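PDB 4ZWN: monoglyceride lipase from Saccharomyces cerevisiae, which hydrolyses monoacylglycerols to free fatty acids and glycerol, preferring monounsaturated substrates, and also takes part in fatty acid ethyl ester breakdown. Local coordinates for residues 106-118 with 228-242. The protein carries 2 engineered substitutions. Numbering follows the deposited sequence.
Sequences RSKGVTDEYHVFN and PLYGSFRQIHDFMQR
Asp238, on helix 233-248, meets the start of helix 113-134 with its carboxylate: OD2 accepts from Glu113 N at 2.6 Å, from the anti side. The other oxygen, OD1, takes Arg234 NH1 on its syn side in a salt bridge and His237 ND1 nearly head-on, so three donors grip one buried carboxylate. With an alanine in place of Asp238, Glu113 N would probably lose this acceptor and the Arg234 guanidinium its charge partner, leaving it able to turn. Asp112, the N-cap of helix 113-134, lays its CB against Arg234 CG and uses OD1 to accept from both His115 N and His115 ND1.

Further along, Arg242 NH1 and Glu113 OE1 form a salt bridge, the carboxylate and guanidinium planes 38° apart. Arg242 CD rests at the edge of the Phe117 ring, while Val116 CG1 lies over one guanidinium face.

At the other end of the contact, Lys108 reaches Pro228, its CG anti to the backbone N (chi1 -177°) and the chain extended beyond. Past CB, CG lies 3.8 Å from Tyr230 O, CD reaches the edge of the Tyr230 ring, CE sits nearer Pro228 O than Tyr230 N, and NZ donates to Pro228 O in the carbonyl plane. Between these ends, Ser232 N and OG approach Gly109 O from the same face of its plane, and Ser232 OG also N-caps helix 233-248 through Gln235 N.

The local axes of 113-118 and 233-242 cross at -68°, joining a core helix of the alpha/beta-hydrolase fold to the region between strands 165-169 and 264-269, which probably carries the cap, as in other monoglyceride lipases.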
ATOM      1  N   ARG A 106      -3.437  22.364  -5.506  1.00 68.65           N
ATOM      2  CA  ARG A 106      -4.876  22.186  -5.673  1.00 68.03           C
ATOM      3  C   ARG A 106      -5.260  20.711  -5.674  1.00 61.95           C
ATOM      4  O   ARG A 106      -6.133  20.286  -4.918  1.00 65.23           O
ATOM      5  CB  ARG A 106      -5.357  22.840  -6.972  1.00 69.56           C
ATOM      6  CG  ARG A 106      -5.208  24.349  -7.009  1.00 76.64           C
ATOM      7  CD  ARG A 106      -5.858  25.007  -5.801  1.00 71.79           C
ATOM      8  NE  ARG A 106      -7.309  24.842  -5.772  1.00 77.80           N
ATOM      9  CZ  ARG A 106      -8.157  25.529  -6.533  1.00 81.46           C
ATOM     10  NH1 ARG A 106      -7.703  26.426  -7.404  1.00 78.56           N
ATOM     11  NH2 ARG A 106      -9.461  25.319  -6.427  1.00 78.95           N
ATOM     12  N   SER A 107      -4.580  19.937  -6.512  1.00 53.67           N
ATOM     13  CA  SER A 107      -4.973  18.558  -6.786  1.00 55.98           C
ATOM     14  C   SER A 107      -4.669  17.571  -5.656  1.00 47.08           C
ATOM     15  O   SER A 107      -5.030  16.399  -5.747  1.00 43.44           O
ATOM     16  CB  SER A 107      -4.300  18.080  -8.075  1.00 49.53           C
ATOM     17  OG  SER A 107      -4.708  18.870  -9.180  1.00 60.39           O
ATOM     18  N   LYS A 108      -4.016  18.034  -4.594  1.00 41.54           N
ATOM     19  CA  LYS A 108      -3.692  17.141  -3.485  1.00 47.63           C
ATOM     20  C   LYS A 108      -4.950  16.663  -2.763  1.00 44.01           C
ATOM     21  O   LYS A 108      -5.681  17.456  -2.169  1.00 43.99           O
ATOM     22  CB  LYS A 108      -2.745  17.816  -2.490  1.00 47.85           C
ATOM     23  CG  LYS A 108      -2.328  16.890  -1.357  1.00 44.57           C
ATOM     24  CD  LYS A 108      -1.146  17.435  -0.574  1.00 54.94           C
ATOM     25  CE  LYS A 108      -0.577  16.365   0.345  1.00 49.93           C
ATOM     26  NZ  LYS A 108       0.626  16.836   1.080  1.00 59.51           N
ATOM     27  N   GLY A 109      -5.194  15.359  -2.822  1.00 42.58           N
ATOM     28  CA  GLY A 109      -6.347  14.768  -2.172  1.00 38.22           C
ATOM     29  C   GLY A 109      -7.536  14.660  -3.105  1.00 36.26           C
ATOM     30  O   GLY A 109      -8.597  14.169  -2.719  1.00 36.91           O
ATOM     31  N   VAL A 110      -7.357  15.120  -4.338  1.00 34.73           N
ATOM     32  CA  VAL A 110      -8.439  15.121  -5.313  1.00 31.00           C
ATOM     33  C   VAL A 110      -8.412  13.859  -6.166  1.00 40.49           C
ATOM     34  O   VAL A 110      -7.670  13.768  -7.147  1.00 38.60           O
ATOM     35  CB  VAL A 110      -8.374  16.356  -6.234  1.00 37.52           C
ATOM     36  CG1 VAL A 110      -9.536  16.350  -7.213  1.00 26.44           C
ATOM     37  CG2 VAL A 110      -8.377  17.638  -5.408  1.00 40.93           C
ATOM     38  N   THR A 111      -9.220  12.881  -5.774  1.00 35.72           N
ATOM     39  CA  THR A 111      -9.380  11.659  -6.544  1.00 33.89           C
ATOM     40  C   THR A 111     -10.661  10.957  -6.121  1.00 35.62           C
ATOM     41  O   THR A 111     -11.336  11.392  -5.185  1.00 34.95           O
ATOM     42  CB  THR A 111      -8.184  10.705  -6.368  1.00 37.25           C
ATOM     43  OG1 THR A 111      -8.309   9.605  -7.278  1.00 32.70           O
ATOM     44  CG2 THR A 111      -8.118  10.181  -4.940  1.00 35.27           C
ATOM     45  N   ASP A 112     -11.003   9.879  -6.816  1.00 30.78           N
ATOM     46  CA  ASP A 112     -12.182   9.103  -6.458  1.00 37.22           C
ATOM     47  C   ASP A 112     -12.024   7.637  -6.849  1.00 34.09           C
ATOM     48  O   ASP A 112     -11.024   7.253  -7.457  1.00 34.67           O
ATOM     49  CB  ASP A 112     -13.438   9.701  -7.104  1.00 33.21           C
ATOM     50  CG  ASP A 112     -13.294   9.907  -8.602  1.00 39.05           C
ATOM     51  OD1 ASP A 112     -12.579   9.122  -9.263  1.00 42.13           O
ATOM     52  OD2 ASP A 112     -13.907  10.862  -9.123  1.00 43.71           O
ATOM     53  N   GLU A 113     -13.029   6.837  -6.499  1.00 30.03           N
ATOM     54  CA  GLU A 113     -13.025   5.400  -6.736  1.00 31.50           C
ATOM     55  C   GLU A 113     -12.667   5.041  -8.176  1.00 34.59           C
ATOM     56  O   GLU A 113     -11.840   4.158  -8.415  1.00 33.37           O
ATOM     57  CB  GLU A 113     -14.390   4.809  -6.375  1.00 28.28           C
ATOM     58  CG  GLU A 113     -14.517   3.318  -6.633  1.00 27.59           C
ATOM     59  CD  GLU A 113     -13.798   2.473  -5.594  1.00 36.74           C
ATOM     60  OE1 GLU A 113     -13.363   3.029  -4.562  1.00 35.61           O
ATOM     61  OE2 GLU A 113     -13.674   1.249  -5.810  1.00 37.94           O
ATOM     62  N   TYR A 114     -13.279   5.737  -9.130  1.00 36.82           N
ATOM     63  CA  TYR A 114     -13.023   5.476 -10.544  1.00 36.38           C
ATOM     64  C   TYR A 114     -11.549   5.662 -10.894  1.00 35.34           C
ATOM     65  O   TYR A 114     -10.919   4.758 -11.438  1.00 38.68           O
ATOM     66  CB  TYR A 114     -13.882   6.381 -11.433  1.00 37.12           C
ATOM     67  CG  TYR A 114     -13.495   6.311 -12.894  1.00 37.10           C
ATOM     68  CD1 TYR A 114     -13.885   5.239 -13.689  1.00 39.32           C
ATOM     69  CD2 TYR A 114     -12.723   7.310 -13.477  1.00 39.85           C
ATOM     70  CE1 TYR A 114     -13.522   5.166 -15.023  1.00 39.51           C
ATOM     71  CE2 TYR A 114     -12.354   7.245 -14.810  1.00 41.56           C
ATOM     72  CZ  TYR A 114     -12.758   6.172 -15.577  1.00 42.29           C
ATOM     73  OH  TYR A 114     -12.393   6.106 -16.904  1.00 52.37           O
ATOM     74  N   HIS A 115     -11.005   6.834 -10.577  1.00 36.15           N
ATOM     75  CA  HIS A 115      -9.621   7.151 -10.921  1.00 39.51           C
ATOM     76  C   HIS A 115      -8.627   6.241 -10.217  1.00 39.21           C
ATOM     77  O   HIS A 115      -7.602   5.878 -10.794  1.00 38.40           O
ATOM     78  CB  HIS A 115      -9.296   8.608 -10.585  1.00 43.20           C
ATOM     79  CG  HIS A 115      -9.862   9.592 -11.559  1.00 42.62           C
ATOM     80  ND1 HIS A 115     -11.084  10.201 -11.377  1.00 46.68           N
ATOM     81  CD2 HIS A 115      -9.373  10.067 -12.728  1.00 43.74           C
ATOM     82  CE1 HIS A 115     -11.323  11.013 -12.391  1.00 40.93           C
ATOM     83  NE2 HIS A 115     -10.301  10.950 -13.225  1.00 41.93           N
ATOM     84  N   VAL A 116      -8.930   5.891  -8.970  1.00 38.10           N
ATOM     85  CA  VAL A 116      -8.054   5.044  -8.171  1.00 35.17           C
ATOM     86  C   VAL A 116      -7.733   3.746  -8.909  1.00 35.64           C
ATOM     87  O   VAL A 116      -6.569   3.365  -9.041  1.00 34.39           O
ATOM     88  CB  VAL A 116      -8.681   4.724  -6.797  1.00 35.08           C
ATOM     89  CG1 VAL A 116      -7.982   3.537  -6.148  1.00 31.67           C
ATOM     90  CG2 VAL A 116      -8.624   5.946  -5.890  1.00 33.93           C
ATOM     91  N   PHE A 117      -8.766   3.087  -9.421  1.00 37.07           N
ATOM     92  CA  PHE A 117      -8.576   1.806 -10.085  1.00 36.36           C
ATOM     93  C   PHE A 117      -8.221   1.955 -11.556  1.00 34.04           C
ATOM     94  O   PHE A 117      -7.459   1.152 -12.091  1.00 38.86           O
ATOM     95  CB  PHE A 117      -9.823   0.939  -9.917  1.00 30.16           C
ATOM     96  CG  PHE A 117      -9.917   0.297  -8.563  1.00 33.76           C
ATOM     97  CD1 PHE A 117      -9.247  -0.885  -8.296  1.00 32.13           C
ATOM     98  CD2 PHE A 117     -10.649   0.890  -7.550  1.00 35.76           C
ATOM     99  CE1 PHE A 117      -9.316  -1.472  -7.047  1.00 34.06           C
ATOM    100  CE2 PHE A 117     -10.724   0.307  -6.299  1.00 37.83           C
ATOM    101  CZ  PHE A 117     -10.057  -0.876  -6.047  1.00 36.06           C
ATOM    102  N   ASN A 118      -8.754   2.984 -12.206  1.00 35.01           N
ATOM    103  CA  ASN A 118      -8.430   3.232 -13.605  1.00 32.09           C
ATOM    104  C   ASN A 118      -6.951   3.554 -13.783  1.00 36.15           C
ATOM    105  O   ASN A 118      -6.314   3.075 -14.723  1.00 38.38           O
ATOM    106  CB  ASN A 118      -9.278   4.369 -14.169  1.00 37.37           C
ATOM    107  CG  ASN A 118      -9.142   4.500 -15.675  1.00 40.73           C
ATOM    108  OD1 ASN A 118      -9.259   3.517 -16.406  1.00 43.03           O
ATOM    109  ND2 ASN A 118      -8.880   5.714 -16.144  1.00 41.85           N
ATOM    110  N   PRO A 228       1.910  19.512   4.993  1.00 57.92           N
ATOM    111  CA  PRO A 228       0.597  19.057   5.459  1.00 57.15           C
ATOM    112  C   PRO A 228      -0.009  17.986   4.556  1.00 54.52           C
ATOM    113  O   PRO A 228       0.402  17.834   3.407  1.00 53.06           O
ATOM    114  CB  PRO A 228      -0.243  20.334   5.428  1.00 54.56           C
ATOM    115  CG  PRO A 228       0.355  21.127   4.327  1.00 58.48           C
ATOM    116  CD  PRO A 228       1.832  20.838   4.353  1.00 64.37           C
ATOM    117  N   LEU A 229      -0.983  17.255   5.085  1.00 55.74           N
ATOM    118  CA  LEU A 229      -1.629  16.183   4.344  1.00 52.17           C
ATOM    119  C   LEU A 229      -3.105  16.483   4.093  1.00 51.46           C
ATOM    120  O   LEU A 229      -3.925  16.417   5.009  1.00 48.38           O
ATOM    121  CB  LEU A 229      -1.481  14.861   5.098  1.00 49.40           C
ATOM    122  CG  LEU A 229      -2.315  13.691   4.575  1.00 52.94           C
ATOM    123  CD1 LEU A 229      -2.052  13.463   3.090  1.00 40.82           C
ATOM    124  CD2 LEU A 229      -2.029  12.436   5.389  1.00 47.93           C
ATOM    125  N   TYR A 230      -3.442  16.801   2.845  1.00 46.71           N
ATOM    126  CA  TYR A 230      -4.821  17.118   2.492  1.00 45.75           C
ATOM    127  C   TYR A 230      -5.526  15.960   1.797  1.00 43.90           C
ATOM    128  O   TYR A 230      -4.958  15.306   0.921  1.00 43.31           O
ATOM    129  CB  TYR A 230      -4.877  18.358   1.597  1.00 47.51           C
ATOM    130  CG  TYR A 230      -4.221  19.574   2.203  1.00 51.83           C
ATOM    131  CD1 TYR A 230      -4.802  20.236   3.277  1.00 47.88           C
ATOM    132  CD2 TYR A 230      -3.023  20.062   1.700  1.00 55.71           C
ATOM    133  CE1 TYR A 230      -4.204  21.346   3.837  1.00 52.59           C
ATOM    134  CE2 TYR A 230      -2.418  21.172   2.249  1.00 61.86           C
ATOM    135  CZ  TYR A 230      -3.012  21.812   3.319  1.00 62.76           C
ATOM    136  OH  TYR A 230      -2.410  22.920   3.868  1.00 63.01           O
ATOM    137  N   GLY A 231      -6.770  15.719   2.196  1.00 39.14           N
ATOM    138  CA  GLY A 231      -7.612  14.744   1.533  1.00 33.44           C
ATOM    139  C   GLY A 231      -9.018  15.285   1.347  1.00 38.24           C
ATOM    140  O   GLY A 231      -9.560  15.927   2.246  1.00 43.65           O
ATOM    141  N   SER A 232      -9.607  15.037   0.181  1.00 29.46           N
ATOM    142  CA  SER A 232     -10.969  15.487  -0.088  1.00 35.02           C
ATOM    143  C   SER A 232     -11.977  14.524   0.525  1.00 35.80           C
ATOM    144  O   SER A 232     -11.671  13.350   0.723  1.00 36.66           O
ATOM    145  CB  SER A 232     -11.216  15.610  -1.590  1.00 33.39           C
ATOM    146  OG  SER A 232     -11.327  14.330  -2.187  1.00 34.76           O
ATOM    147  N   PHE A 233     -13.175  15.020   0.819  1.00 38.02           N
ATOM    148  CA  PHE A 233     -14.234  14.176   1.362  1.00 34.71           C
ATOM    149  C   PHE A 233     -14.542  13.023   0.409  1.00 33.48           C
ATOM    150  O   PHE A 233     -14.809  11.904   0.846  1.00 30.11           O
ATOM    151  CB  PHE A 233     -15.506  14.990   1.632  1.00 35.72           C
ATOM    152  CG  PHE A 233     -15.452  15.809   2.893  1.00 38.87           C
ATOM    153  CD1 PHE A 233     -14.275  15.930   3.611  1.00 34.32           C
ATOM    154  CD2 PHE A 233     -16.588  16.449   3.368  1.00 35.76           C
ATOM    155  CE1 PHE A 233     -14.227  16.681   4.770  1.00 34.74           C
ATOM    156  CE2 PHE A 233     -16.547  17.197   4.528  1.00 34.25           C
ATOM    157  CZ  PHE A 233     -15.365  17.313   5.231  1.00 27.85           C
ATOM    158  N   ARG A 234     -14.496  13.301  -0.891  1.00 30.51           N
ATOM    159  CA  ARG A 234     -14.775  12.283  -1.898  1.00 36.84           C
ATOM    160  C   ARG A 234     -13.719  11.187  -1.834  1.00 34.12           C
ATOM    161  O   ARG A 234     -14.050  10.003  -1.826  1.00 32.46           O
ATOM    162  CB  ARG A 234     -14.838  12.909  -3.298  1.00 24.85           C
ATOM    163  CG  ARG A 234     -15.096  11.932  -4.454  1.00 29.25           C
ATOM    164  CD  ARG A 234     -16.085  10.819  -4.106  1.00 33.59           C
ATOM    165  NE  ARG A 234     -17.425  11.297  -3.776  1.00 37.00           N
ATOM    166  CZ  ARG A 234     -18.345  10.552  -3.168  1.00 44.51           C
ATOM    167  NH1 ARG A 234     -18.063   9.302  -2.819  1.00 42.35           N
ATOM    168  NH2 ARG A 234     -19.542  11.053  -2.903  1.00 47.59           N
ATOM    169  N   GLN A 235     -12.454  11.589  -1.777  1.00 34.63           N
ATOM    170  CA  GLN A 235     -11.351  10.644  -1.660  1.00 30.39           C
ATOM    171  C   GLN A 235     -11.484   9.796  -0.399  1.00 38.66           C
ATOM    172  O   GLN A 235     -11.417   8.565  -0.454  1.00 37.59           O
ATOM    173  CB  GLN A 235     -10.009  11.377  -1.648  1.00 33.52           C
ATOM    174  CG  GLN A 235      -8.817  10.466  -1.404  1.00 35.05           C
ATOM    175  CD  GLN A 235      -7.549  11.229  -1.066  1.00 34.33           C
ATOM    176  OE1 GLN A 235      -7.591  12.254  -0.392  1.00 36.16           O
ATOM    177  NE2 GLN A 235      -6.411  10.726  -1.532  1.00 34.13           N
ATOM    178  N   ILE A 236     -11.678  10.470   0.731  1.00 32.51           N
ATOM    179  CA  ILE A 236     -11.757   9.805   2.026  1.00 32.54           C
ATOM    180  C   ILE A 236     -12.929   8.824   2.099  1.00 38.99           C
ATOM    181  O   ILE A 236     -12.763   7.684   2.535  1.00 36.63           O
ATOM    182  CB  ILE A 236     -11.867  10.836   3.162  1.00 32.18           C
ATOM    183  CG1 ILE A 236     -10.614  11.713   3.187  1.00 32.98           C
ATOM    184  CG2 ILE A 236     -12.049  10.142   4.502  1.00 30.47           C
ATOM    185  CD1 ILE A 236     -10.714  12.902   4.106  1.00 28.82           C
ATOM    186  N   HIS A 237     -14.103   9.265   1.662  1.00 32.50           N
ATOM    187  CA  HIS A 237     -15.284   8.408   1.633  1.00 33.03           C
ATOM    188  C   HIS A 237     -15.031   7.137   0.838  1.00 35.24           C
ATOM    189  O   HIS A 237     -15.427   6.045   1.244  1.00 30.09           O
ATOM    190  CB  HIS A 237     -16.473   9.157   1.030  1.00 31.59           C
ATOM    191  CG  HIS A 237     -17.681   8.299   0.800  1.00 33.18           C
ATOM    192  ND1 HIS A 237     -17.835   7.515  -0.324  1.00 29.63           N
ATOM    193  CD2 HIS A 237     -18.798   8.115   1.542  1.00 27.57           C
ATOM    194  CE1 HIS A 237     -18.991   6.879  -0.259  1.00 30.81           C
ATOM    195  NE2 HIS A 237     -19.596   7.227   0.864  1.00 30.26           N
ATOM    196  N   ASP A 238     -14.365   7.295  -0.298  1.00 30.10           N
ATOM    197  CA  ASP A 238     -14.205   6.197  -1.232  1.00 29.97           C
ATOM    198  C   ASP A 238     -13.281   5.100  -0.716  1.00 34.89           C
ATOM    199  O   ASP A 238     -13.550   3.920  -0.940  1.00 33.41           O
ATOM    200  CB  ASP A 238     -13.713   6.729  -2.576  1.00 31.71           C
ATOM    201  CG  ASP A 238     -14.826   7.368  -3.379  1.00 34.55           C
ATOM    202  OD1 ASP A 238     -15.930   7.530  -2.816  1.00 36.93           O
ATOM    203  OD2 ASP A 238     -14.610   7.709  -4.560  1.00 37.23           O
ATOM    204  N   PHE A 239     -12.207   5.457  -0.016  1.00 30.12           N
ATOM    205  CA  PHE A 239     -11.360   4.394   0.514  1.00 35.84           C
ATOM    206  C   PHE A 239     -11.871   3.914   1.873  1.00 33.48           C
ATOM    207  O   PHE A 239     -11.531   2.818   2.310  1.00 33.15           O
ATOM    208  CB  PHE A 239      -9.872   4.808   0.575  1.00 34.31           C
ATOM    209  CG  PHE A 239      -9.559   6.004   1.447  1.00 28.32           C
ATOM    210  CD1 PHE A 239      -9.756   5.973   2.816  1.00 31.85           C
ATOM    211  CD2 PHE A 239      -8.967   7.127   0.896  1.00 33.75           C
ATOM    212  CE1 PHE A 239      -9.432   7.056   3.606  1.00 35.18           C
ATOM    213  CE2 PHE A 239      -8.631   8.213   1.683  1.00 35.41           C
ATOM    214  CZ  PHE A 239      -8.865   8.177   3.039  1.00 35.15           C
ATOM    215  N   MET A 240     -12.699   4.719   2.533  1.00 34.80           N
ATOM    216  CA  MET A 240     -13.340   4.265   3.763  1.00 33.20           C
ATOM    217  C   MET A 240     -14.381   3.211   3.420  1.00 31.47           C
ATOM    218  O   MET A 240     -14.454   2.163   4.065  1.00 32.39           O
ATOM    219  CB  MET A 240     -13.984   5.429   4.520  1.00 36.52           C
ATOM    220  CG  MET A 240     -12.996   6.322   5.254  1.00 33.78           C
ATOM    221  SD  MET A 240     -12.271   5.533   6.698  1.00 40.16           S
ATOM    222  CE  MET A 240     -13.734   5.279   7.700  1.00 35.36           C
ATOM    223  N   GLN A 241     -15.176   3.494   2.392  1.00 28.29           N
ATOM    224  CA  GLN A 241     -16.214   2.575   1.938  1.00 37.34           C
ATOM    225  C   GLN A 241     -15.593   1.329   1.329  1.00 34.94           C
ATOM    226  O   GLN A 241     -16.102   0.219   1.494  1.00 33.35           O
ATOM    227  CB  GLN A 241     -17.130   3.259   0.924  1.00 34.48           C
ATOM    228  CG  GLN A 241     -18.223   2.362   0.372  1.00 40.57           C
ATOM    229  CD  GLN A 241     -19.156   3.099  -0.566  1.00 48.90           C
ATOM    230  OE1 GLN A 241     -18.743   3.584  -1.621  1.00 42.71           O
ATOM    231  NE2 GLN A 241     -20.424   3.197  -0.181  1.00 60.19           N
ATOM    232  N   ARG A 242     -14.485   1.536   0.625  1.00 37.64           N
ATOM    233  CA  ARG A 242     -13.716   0.464   0.006  1.00 34.52           C
ATOM    234  C   ARG A 242     -13.440  -0.661   0.993  1.00 33.75           C
ATOM    235  O   ARG A 242     -13.713  -1.828   0.711  1.00 32.32           O
ATOM    236  CB  ARG A 242     -12.398   1.018  -0.541  1.00 37.51           C
ATOM    237  CG  ARG A 242     -11.785   0.209  -1.653  1.00 34.31           C
ATOM    238  CD  ARG A 242     -11.402   1.113  -2.809  1.00 36.73           C
ATOM    239  NE  ARG A 242     -10.375   2.078  -2.439  1.00 41.28           N
ATOM    240  CZ  ARG A 242     -10.354   3.344  -2.848  1.00 38.81           C
ATOM    241  NH1 ARG A 242     -11.312   3.808  -3.637  1.00 35.45           N
ATOM    242  NH2 ARG A 242      -9.373   4.149  -2.466  1.00 39.18           N
TER